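PDB 3DXL: long form salivary protein D7L1 from Aedes aegypti, which binds and sequesters host biogenic amines and cysteinyl and other leukotrienes, damping the host response while the female mosquito takes blood. Local coordinates for residues Thr47-Leu55 with Asn104-Tyr113; Ala224-Lys233 with His246-Val256. One frame throughout, in Å; residues are numbered along the deposited sequence.

Contact 1: Thr47-Leu55 with Asn104-Tyr113; sequences TQCFGKCVL and NDCAAVFKAY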
loop_
_atom_site.group_PDB
_atom_site.type_symbol
_atom_site.label_atom_id
_atom_site.label_comp_id
_atom_site.label_asym_id
_atom_site.label_seq_id
_atom_site.Cartn_x
_atom_site.Cartn_y
_atom_site.Cartn_z
ATOM N N THR A 47 -15.658 -12.914 -0.118
ATOM C CA THR A 47 -15.055 -12.935 -1.445
ATOM C C THR A 47 -15.526 -11.750 -2.269
ATOM O O THR A 47 -14.748 -11.108 -2.981
ATOM C CB THR A 47 -15.418 -14.229 -2.173
ATOM O OG1 THR A 47 -15.022 -15.338 -1.367
ATOM C CG2 THR A 47 -14.728 -14.311 -3.529
ATOM N N GLN A 48 -16.815 -11.465 -2.168
ATOM C CA GLN A 48 -17.401 -10.379 -2.933
ATOM C C GLN A 48 -16.791 -9.032 -2.555
ATOM O O GLN A 48 -16.436 -8.235 -3.423
ATOM C CB GLN A 48 -18.915 -10.368 -2.760
ATOM C CG GLN A 48 -19.559 -11.625 -3.327
ATOM C CD GLN A 48 -20.950 -11.887 -2.802
ATOM O OE1 GLN A 48 -21.568 -11.039 -2.158
ATOM N NE2 GLN A 48 -21.456 -13.085 -3.084
ATOM N N CYS A 49 -16.644 -8.785 -1.255
ATOM C CA CYS A 49 -16.072 -7.517 -0.818
ATOM C C CYS A 49 -14.575 -7.441 -1.061
ATOM O O CYS A 49 -14.058 -6.366 -1.348
ATOM C CB CYS A 49 -16.405 -7.226 0.644
ATOM S SG CYS A 49 -18.131 -6.735 0.889
ATOM N N PHE A 50 -13.883 -8.575 -0.960
ATOM C CA PHE A 50 -12.474 -8.638 -1.365
ATOM C C PHE A 50 -12.326 -8.202 -2.829
ATOM O O PHE A 50 -11.493 -7.360 -3.166
ATOM C CB PHE A 50 -11.909 -10.053 -1.187
ATOM C CG PHE A 50 -10.600 -10.277 -1.902
ATOM C CD1 PHE A 50 -9.451 -9.588 -1.520
ATOM C CD2 PHE A 50 -10.507 -11.176 -2.970
ATOM C CE1 PHE A 50 -8.249 -9.771 -2.194
ATOM C CE2 PHE A 50 -9.299 -11.376 -3.634
ATOM C CZ PHE A 50 -8.168 -10.668 -3.248
ATOM N N GLY A 51 -13.135 -8.790 -3.708
ATOM C CA GLY A 51 -13.070 -8.470 -5.130
ATOM C C GLY A 51 -13.375 -7.009 -5.388
ATOM O O GLY A 51 -12.665 -6.348 -6.135
ATOM N N LYS A 52 -14.433 -6.494 -4.767
ATOM C CA LYS A 52 -14.765 -5.080 -4.920
ATOM C C LYS A 52 -13.599 -4.202 -4.459
ATOM O O LYS A 52 -13.259 -3.222 -5.112
ATOM C CB LYS A 52 -16.048 -4.705 -4.168
ATOM C CG LYS A 52 -16.411 -3.226 -4.300
ATOM C CD LYS A 52 -17.475 -2.777 -3.302
ATOM C CE LYS A 52 -17.405 -1.260 -3.079
ATOM N NZ LYS A 52 -18.487 -0.735 -2.205
ATOM N N CYS A 53 -12.998 -4.554 -3.322
ATOM C CA CYS A 53 -11.858 -3.803 -2.782
ATOM C C CYS A 53 -10.726 -3.682 -3.799
ATOM O O CYS A 53 -10.196 -2.593 -4.029
ATOM C CB CYS A 53 -11.357 -4.478 -1.502
ATOM S SG CYS A 53 -9.927 -3.713 -0.684
ATOM N N VAL A 54 -10.357 -4.804 -4.410
ATOM C CA VAL A 54 -9.276 -4.801 -5.380
ATOM C C VAL A 54 -9.647 -3.956 -6.600
ATOM O O VAL A 54 -8.846 -3.166 -7.098
ATOM C CB VAL A 54 -8.905 -6.240 -5.809
ATOM C CG1 VAL A 54 -7.899 -6.240 -6.956
ATOM C CG2 VAL A 54 -8.364 -7.041 -4.632
ATOM N N LEU A 55 -10.878 -4.118 -7.074
ATOM C CA LEU A 55 -11.341 -3.365 -8.238
ATOM C C LEU A 55 -11.368 -1.856 -7.990
ATOM O O LEU A 55 -11.053 -1.065 -8.879
ATOM C CB LEU A 55 -12.719 -3.868 -8.676
ATOM C CG LEU A 55 -12.721 -5.297 -9.231
ATOM C CD1 LEU A 55 -14.127 -5.870 -9.267
ATOM C CD2 LEU A 55 -12.062 -5.380 -10.612
ATOM N N ASN A 104 -22.886 0.235 -6.488
ATOM C CA ASN A 104 -21.729 0.233 -5.592
ATOM C C ASN A 104 -21.992 -0.566 -4.312
ATOM O O ASN A 104 -22.017 -0.019 -3.205
ATOM C CB ASN A 104 -21.314 1.680 -5.276
ATOM C CG ASN A 104 -20.065 1.764 -4.410
ATOM O OD1 ASN A 104 -19.183 0.910 -4.485
ATOM N ND2 ASN A 104 -19.991 2.800 -3.580
ATOM N N ASP A 105 -22.229 -1.861 -4.485
ATOM C CA ASP A 105 -22.250 -2.814 -3.388
ATOM C C ASP A 105 -21.409 -4.016 -3.793
ATOM O O ASP A 105 -21.267 -4.313 -4.983
ATOM C CB ASP A 105 -23.683 -3.210 -2.993
ATOM C CG ASP A 105 -24.441 -3.910 -4.108
ATOM O OD1 ASP A 105 -25.186 -3.217 -4.841
ATOM O OD2 ASP A 105 -24.316 -5.144 -4.242
ATOM N N CYS A 106 -20.841 -4.697 -2.805
ATOM C CA CYS A 106 -19.900 -5.780 -3.068
ATOM C C CYS A 106 -20.474 -6.839 -3.994
ATOM O O CYS A 106 -19.830 -7.247 -4.958
ATOM C CB CYS A 106 -19.460 -6.443 -1.767
ATOM S SG CYS A 106 -18.551 -5.399 -0.633
ATOM N N ALA A 107 -21.684 -7.290 -3.684
ATOM C CA ALA A 107 -22.308 -8.375 -4.433
ATOM C C ALA A 107 -22.451 -8.032 -5.922
ATOM O O ALA A 107 -22.093 -8.832 -6.792
ATOM C CB ALA A 107 -23.667 -8.737 -3.825
ATOM N N ALA A 108 -22.940 -6.828 -6.195
ATOM C CA ALA A 108 -23.199 -6.396 -7.566
ATOM C C ALA A 108 -21.910 -6.213 -8.367
ATOM O O ALA A 108 -21.806 -6.674 -9.511
ATOM C CB ALA A 108 -24.036 -5.125 -7.578
ATOM N N VAL A 109 -20.927 -5.549 -7.760
ATOM C CA VAL A 109 -19.637 -5.332 -8.397
ATOM C C VAL A 109 -18.961 -6.666 -8.692
ATOM O O VAL A 109 -18.485 -6.901 -9.813
ATOM C CB VAL A 109 -18.724 -4.430 -7.529
ATOM C CG1 VAL A 109 -17.319 -4.339 -8.118
ATOM C CG2 VAL A 109 -19.338 -3.042 -7.397
ATOM N N PHE A 110 -18.936 -7.547 -7.695
ATOM C CA PHE A 110 -18.300 -8.843 -7.867
ATOM C C PHE A 110 -18.974 -9.666 -8.964
ATOM O O PHE A 110 -18.295 -10.234 -9.815
ATOM C CB PHE A 110 -18.269 -9.634 -6.561
ATOM C CG PHE A 110 -17.495 -10.897 -6.669
ATOM C CD1 PHE A 110 -16.128 -10.913 -6.421
ATOM C CD2 PHE A 110 -18.118 -12.073 -7.074
ATOM C CE1 PHE A 110 -15.400 -12.083 -6.546
ATOM C CE2 PHE A 110 -17.402 -13.247 -7.209
ATOM C CZ PHE A 110 -16.040 -13.258 -6.940
ATOM N N LYS A 111 -20.303 -9.735 -8.926
ATOM C CA LYS A 111 -21.047 -10.546 -9.884
ATOM C C LYS A 111 -20.799 -10.066 -11.317
ATOM O O LYS A 111 -20.636 -10.879 -12.223
ATOM C CB LYS A 111 -22.535 -10.533 -9.530
ATOM C CG LYS A 111 -23.425 -11.319 -10.484
ATOM C CD LYS A 111 -24.865 -11.351 -9.987
ATOM C CE LYS A 111 -25.810 -11.951 -11.029
ATOM N NZ LYS A 111 -25.978 -11.068 -12.219
ATOM N N ALA A 112 -20.755 -8.750 -11.509
ATOM C CA ALA A 112 -20.539 -8.170 -12.836
ATOM C C ALA A 112 -19.147 -8.466 -13.379
ATOM O O ALA A 112 -18.988 -8.789 -14.561
ATOM C CB ALA A 112 -20.781 -6.675 -12.813
ATOM N N TYR A 113 -18.140 -8.357 -12.514
ATOM C CA TYR A 113 -16.764 -8.546 -12.940
ATOM C C TYR A 113 -16.329 -10.009 -13.058
ATOM O O TYR A 113 -15.441 -10.319 -13.840
ATOM C CB TYR A 113 -15.789 -7.762 -12.031
ATOM C CG TYR A 113 -14.364 -7.806 -12.536
ATOM C CD1 TYR A 113 -13.948 -6.980 -13.585
ATOM C CD2 TYR A 113 -13.436 -8.685 -11.983
ATOM C CE1 TYR A 113 -12.652 -7.032 -14.069
ATOM C CE2 TYR A 113 -12.139 -8.747 -12.464
ATOM C CZ TYR A 113 -11.750 -7.915 -13.508
ATOM O OH TYR A 113 -10.465 -7.987 -13.987
#

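Contact 2: Ala224-Lys233 with His246-Val256; sequences ALEEVLNDCK and HYYKCLVESSV. Unlike the reference sequence in segment 224-233: E227 (reference Lys).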
loop_
_atom_site.group_PDB
_atom_site.type_symbol
_atom_site.label_atom_id
_atom_site.label_comp_id
_atom_site.label_asym_id
_atom_site.label_seq_id
_atom_site.Cartn_x
_atom_site.Cartn_y
_atom_site.Cartn_z
ATOM N N ALA A 224 -8.063 12.527 19.291
ATOM C CA ALA A 224 -7.013 13.518 19.476
ATOM C C ALA A 224 -6.159 13.632 18.209
ATOM O O ALA A 224 -5.808 14.724 17.796
ATOM C CB ALA A 224 -6.167 13.192 20.701
ATOM N N LEU A 225 -5.861 12.496 17.581
ATOM C CA LEU A 225 -5.111 12.483 16.331
ATOM C C LEU A 225 -5.799 13.305 15.247
ATOM O O LEU A 225 -5.171 14.095 14.559
ATOM C CB LEU A 225 -4.925 11.050 15.845
ATOM C CG LEU A 225 -4.417 10.880 14.409
ATOM C CD1 LEU A 225 -2.980 11.377 14.239
ATOM C CD2 LEU A 225 -4.527 9.432 13.968
ATOM N N GLU A 226 -7.107 13.120 15.107
ATOM C CA GLU A 226 -7.848 13.837 14.084
ATOM C C GLU A 226 -7.774 15.344 14.299
ATOM O O GLU A 226 -7.584 16.102 13.352
ATOM C CB GLU A 226 -9.305 13.383 14.039
ATOM C CG GLU A 226 -9.536 12.096 13.255
ATOM C CD GLU A 226 -10.950 11.996 12.670
ATOM O OE1 GLU A 226 -11.914 12.426 13.332
ATOM O OE2 GLU A 226 -11.098 11.482 11.542
ATOM N N GLU A 227 -7.901 15.773 15.555
ATOM C CA GLU A 227 -7.789 17.189 15.892
ATOM C C GLU A 227 -6.401 17.735 15.559
ATOM O O GLU A 227 -6.264 18.795 14.954
ATOM C CB GLU A 227 -8.117 17.405 17.370
ATOM C CG GLU A 227 -9.582 17.166 17.700
ATOM C CD GLU A 227 -9.872 17.069 19.187
ATOM O OE1 GLU A 227 -8.930 16.903 19.996
ATOM O OE2 GLU A 227 -11.064 17.146 19.540
ATOM N N VAL A 228 -5.366 16.984 15.926
ATOM C CA VAL A 228 -4.003 17.368 15.571
ATOM C C VAL A 228 -3.829 17.467 14.053
ATOM O O VAL A 228 -3.268 18.423 13.544
ATOM C CB VAL A 228 -2.965 16.392 16.167
ATOM C CG1 VAL A 228 -1.609 16.543 15.477
ATOM C CG2 VAL A 228 -2.827 16.605 17.679
ATOM N N LEU A 229 -4.333 16.479 13.323
ATOM C CA LEU A 229 -4.172 16.506 11.876
ATOM C C LEU A 229 -4.940 17.640 11.217
ATOM O O LEU A 229 -4.473 18.207 10.232
ATOM C CB LEU A 229 -4.531 15.162 11.247
ATOM C CG LEU A 229 -3.457 14.081 11.389
ATOM C CD1 LEU A 229 -4.010 12.763 10.859
ATOM C CD2 LEU A 229 -2.163 14.460 10.664
ATOM N N ASN A 230 -6.104 17.974 11.774
ATOM C CA ASN A 230 -6.876 19.120 11.293
ATOM C C ASN A 230 -6.068 20.408 11.440
ATOM O O ASN A 230 -6.020 21.227 10.514
ATOM C CB ASN A 230 -8.237 19.221 11.996
ATOM C CG ASN A 230 -9.245 18.181 11.494
ATOM O OD1 ASN A 230 -9.090 17.619 10.408
ATOM N ND2 ASN A 230 -10.272 17.920 12.293
ATOM N N ASP A 231 -5.416 20.572 12.593
ATOM C CA ASP A 231 -4.538 21.719 12.825
ATOM C C ASP A 231 -3.331 21.708 11.885
ATOM O O ASP A 231 -2.989 22.737 11.309
ATOM C CB ASP A 231 -4.088 21.781 14.288
ATOM C CG ASP A 231 -5.089 22.495 15.186
ATOM O OD1 ASP A 231 -6.272 22.627 14.801
ATOM O OD2 ASP A 231 -4.686 22.931 16.284
ATOM N N CYS A 232 -2.708 20.543 11.713
ATOM C CA CYS A 232 -1.575 20.399 10.784
ATOM C C CYS A 232 -1.997 20.747 9.355
ATOM O O CYS A 232 -1.256 21.414 8.627
ATOM C CB CYS A 232 -1.005 18.972 10.797
ATOM S SG CYS A 232 -0.324 18.370 12.371
ATOM N N LYS A 233 -3.192 20.292 8.969
ATOM C CA LYS A 233 -3.734 20.557 7.636
ATOM C C LYS A 233 -4.024 22.038 7.433
ATOM O O LYS A 233 -3.838 22.555 6.336
ATOM C CB LYS A 233 -4.987 19.713 7.363
ATOM C CG LYS A 233 -5.553 19.901 5.957
ATOM C CD LYS A 233 -6.178 18.630 5.396
ATOM C CE LYS A 233 -6.270 18.701 3.874
ATOM N NZ LYS A 233 -6.796 20.006 3.372
ATOM N N HIS A 246 6.127 17.893 6.163
ATOM C CA HIS A 246 5.302 18.727 7.024
ATOM C C HIS A 246 4.465 17.911 8.002
ATOM O O HIS A 246 4.429 18.206 9.199
ATOM C CB HIS A 246 4.387 19.631 6.203
ATOM C CG HIS A 246 3.351 20.331 7.022
ATOM N ND1 HIS A 246 3.631 21.445 7.787
ATOM C CD2 HIS A 246 2.032 20.075 7.198
ATOM C CE1 HIS A 246 2.528 21.845 8.395
ATOM N NE2 HIS A 246 1.545 21.028 8.059
ATOM N N TYR A 247 3.764 16.896 7.490
ATOM C CA TYR A 247 2.907 16.113 8.357
ATOM C C TYR A 247 3.703 15.257 9.329
ATOM O O TYR A 247 3.318 15.124 10.495
ATOM C CB TYR A 247 1.915 15.283 7.537
ATOM C CG TYR A 247 0.760 16.121 7.039
ATOM C CD1 TYR A 247 -0.244 16.535 7.906
ATOM C CD2 TYR A 247 0.687 16.521 5.709
ATOM C CE1 TYR A 247 -1.298 17.312 7.463
ATOM C CE2 TYR A 247 -0.378 17.301 5.252
ATOM C CZ TYR A 247 -1.354 17.689 6.137
ATOM O OH TYR A 247 -2.407 18.453 5.703
ATOM N N TYR A 248 4.809 14.694 8.849
ATOM C CA TYR A 248 5.692 13.937 9.735
ATOM C C TYR A 248 6.182 14.798 10.912
ATOM O O TYR A 248 6.025 14.420 12.076
ATOM C CB TYR A 248 6.868 13.365 8.941
ATOM C CG TYR A 248 7.886 12.646 9.790
ATOM C CD1 TYR A 248 7.611 11.391 10.326
ATOM C CD2 TYR A 248 9.120 13.239 10.091
ATOM C CE1 TYR A 248 8.550 10.725 11.128
ATOM C CE2 TYR A 248 10.061 12.583 10.886
ATOM C CZ TYR A 248 9.768 11.333 11.398
ATOM O OH TYR A 248 10.682 10.670 12.184
ATOM N N LYS A 249 6.739 15.960 10.586
ATOM C CA LYS A 249 7.241 16.889 11.598
ATOM C C LYS A 249 6.125 17.302 12.557
ATOM O O LYS A 249 6.303 17.294 13.777
ATOM C CB LYS A 249 7.816 18.111 10.903
ATOM C CG LYS A 249 8.244 19.231 11.846
ATOM C CD LYS A 249 8.931 20.341 11.087
ATOM C CE LYS A 249 9.206 21.566 11.966
ATOM N NZ LYS A 249 10.249 21.341 13.020
ATOM N N CYS A 250 4.971 17.658 11.999
ATOM C CA CYS A 250 3.840 18.095 12.795
ATOM C C CYS A 250 3.426 17.022 13.798
ATOM O O CYS A 250 3.265 17.300 14.981
ATOM C CB CYS A 250 2.673 18.479 11.891
ATOM S SG CYS A 250 1.385 19.455 12.684
ATOM N N LEU A 251 3.282 15.783 13.328
ATOM C CA LEU A 251 2.893 14.684 14.199
ATOM C C LEU A 251 3.930 14.424 15.292
ATOM O O LEU A 251 3.575 14.254 16.461
ATOM C CB LEU A 251 2.628 13.415 13.386
ATOM C CG LEU A 251 1.293 13.427 12.629
ATOM C CD1 LEU A 251 1.318 12.430 11.485
ATOM C CD2 LEU A 251 0.154 13.134 13.580
ATOM N N VAL A 252 5.203 14.397 14.899
ATOM C CA VAL A 252 6.307 14.119 15.822
ATOM C C VAL A 252 6.427 15.168 16.938
ATOM O O VAL A 252 6.874 14.861 18.044
ATOM C CB VAL A 252 7.654 13.952 15.044
ATOM C CG1 VAL A 252 8.871 13.975 15.986
ATOM C CG2 VAL A 252 7.629 12.662 14.240
ATOM N N GLU A 253 6.009 16.395 16.640
ATOM C CA GLU A 253 6.108 17.505 17.585
ATOM C C GLU A 253 4.796 17.804 18.306
ATOM O O GLU A 253 4.745 18.704 19.148
ATOM C CB GLU A 253 6.640 18.728 16.843
ATOM C CG GLU A 253 8.077 18.505 16.338
ATOM C CD GLU A 253 8.616 19.596 15.419
ATOM O OE1 GLU A 253 7.928 20.616 15.196
ATOM O OE2 GLU A 253 9.743 19.421 14.906
ATOM N N SER A 254 3.752 17.026 18.012
ATOM C CA SER A 254 2.390 17.289 18.506
ATOM C C SER A 254 2.076 16.629 19.850
ATOM O O SER A 254 2.849 15.839 20.368
ATOM C CB SER A 254 1.370 16.788 17.483
ATOM O OG SER A 254 1.236 15.383 17.588
ATOM N N SER A 255 0.892 16.933 20.386
ATOM C CA SER A 255 0.406 16.313 21.615
ATOM C C SER A 255 0.065 14.822 21.476
ATOM O O SER A 255 -0.232 14.169 22.471
ATOM C CB SER A 255 -0.822 17.063 22.130
ATOM O OG SER A 255 -1.866 17.003 21.170
ATOM N N VAL A 256 0.110 14.278 20.256
ATOM C CA VAL A 256 -0.085 12.832 20.079
ATOM C C VAL A 256 1.231 12.145 19.703
ATOM O O VAL A 256 1.220 11.012 19.231
ATOM C CB VAL A 256 -1.240 12.471 19.078
ATOM C CG1 VAL A 256 -2.560 13.042 19.557
ATOM C CG2 VAL A 256 -0.929 12.945 17.654
#

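Contact 1: Thr47-Leu55 with Asn104-Tyr113
C49 and C106 are joined by one of the disulfides of the N-terminal odorant-binding-protein (PBP/GOBP) domain, tying helix 45-58 to the first turn of helix 106-119 where the two cross at 75°. Their CA atoms lie only 4.8 Å apart, a spacing that the short cysteine side chains bridge. One turn on, K52 can be followed outward. Its CG stands anti to the backbone N (chi1 179°) and the chain beyond is extended, which carries it across the start of the other helix. CB and CG pass V109 CG1, CD lies 3.9 Å from both C106 CA and C106 SG, CE skirts N104 OD1, and NZ donates to N104 OD1 at 2.9 Å, from above the carbonyl plane. A long lysine thus rests one methylene, CD, against the sulfur of C106 while its charge ends on an amide oxygen. Just after N104, D105 is the N-cap, its OD2 accepting from A108 N. One turn beyond C106, F110 packs against the 47-51 backbone: G51 CA sits at the edge of its ring, where glycine leaves space for the aromatic carbon CD1, and T47 CG2 touches CZ. Q48 lays its CB and CG beside F110, while its NE2 is held by V42 O. Further along, L55 branches to two partners. CD1 packs against V109 CG1 and Y113 CB, and Y113, near the leukotriene-binding W37, offers its ring face to CD2, which lies 3.6 Å from the ring centroid and 1° off the normal.

Contact 2: Ala224-Lys233 with His246-Val256
The C-terminal domain of this two-domain odorant-binding-like protein carries a disulfide between helix 223-234 and helix 243-253, and the contact is built around it. C232 SG and C250 SG are bonded at 2.0 Å with a chi3 of -90°, near the relaxed value for a disulfide. The two cysteines reach the bridge differently: SG of C250 is anti to its backbone N, whereas SG of C232 lies beside its own. Next to the bridge, H246 NE2 donates to C232 O at 2.9 Å, almost straight at 167° and nearly in the imidazole plane, although it approaches from above the carbonyl plane. Histidine suits the place because its flat ring can carry an N-H to a backbone oxygen of the neighbouring helix. Its CD2 also lies over the centre of the Y247 ring. That tyrosine places CE1 3.7 Å from C232 CB, and its OH, which bonds to E236, lies close to CA and CB of K233. Branched aliphatic residues continue the packing away from H246, with L229 CD2 also touching Y247. L251 CD2 meets L225 CD1 at 3.7 Å and L229 CD2 at 4.0 Å. V228 turns CG1 to S254 CB and CG2 to V256 CG1, the two valines meeting tip to tip, and V256 CG1 also touches A224 CB. S254 shapes the bend after the helix: its OG bonds to L251 O and accepts from V256 N, an ST turn. The helices run at 134° to each other, and a disulfide bracing two helices in this way is characteristic of the all-helical odorant-binding-protein (PBP/GOBP) fold.

Contacts 1 and 2 belong to different PBP/GOBP ranges of one chain, their centres 35 Å apart and nearest atoms about 20 Å apart; contact 1 joins helices 45-58 and 106-119, contact 2 helices 223-234 and 243-253. Both are partly buried and each centres on a disulfide between two helices. In contact 1 the axes of the two helical segments approach to 7.9 Å, against 10.1 Å in contact 2, with glycine and aromatic rings filling the junction and a hydrogen bond from lysine to an asparagine amide oxygen at its margin; it lies near the leukotriene site. Contact 2 relies more on leucine and valine, and adds a histidine hydrogen bond to a backbone oxygen. It stands away from the annotated sites and joins neighbouring helices in sequence.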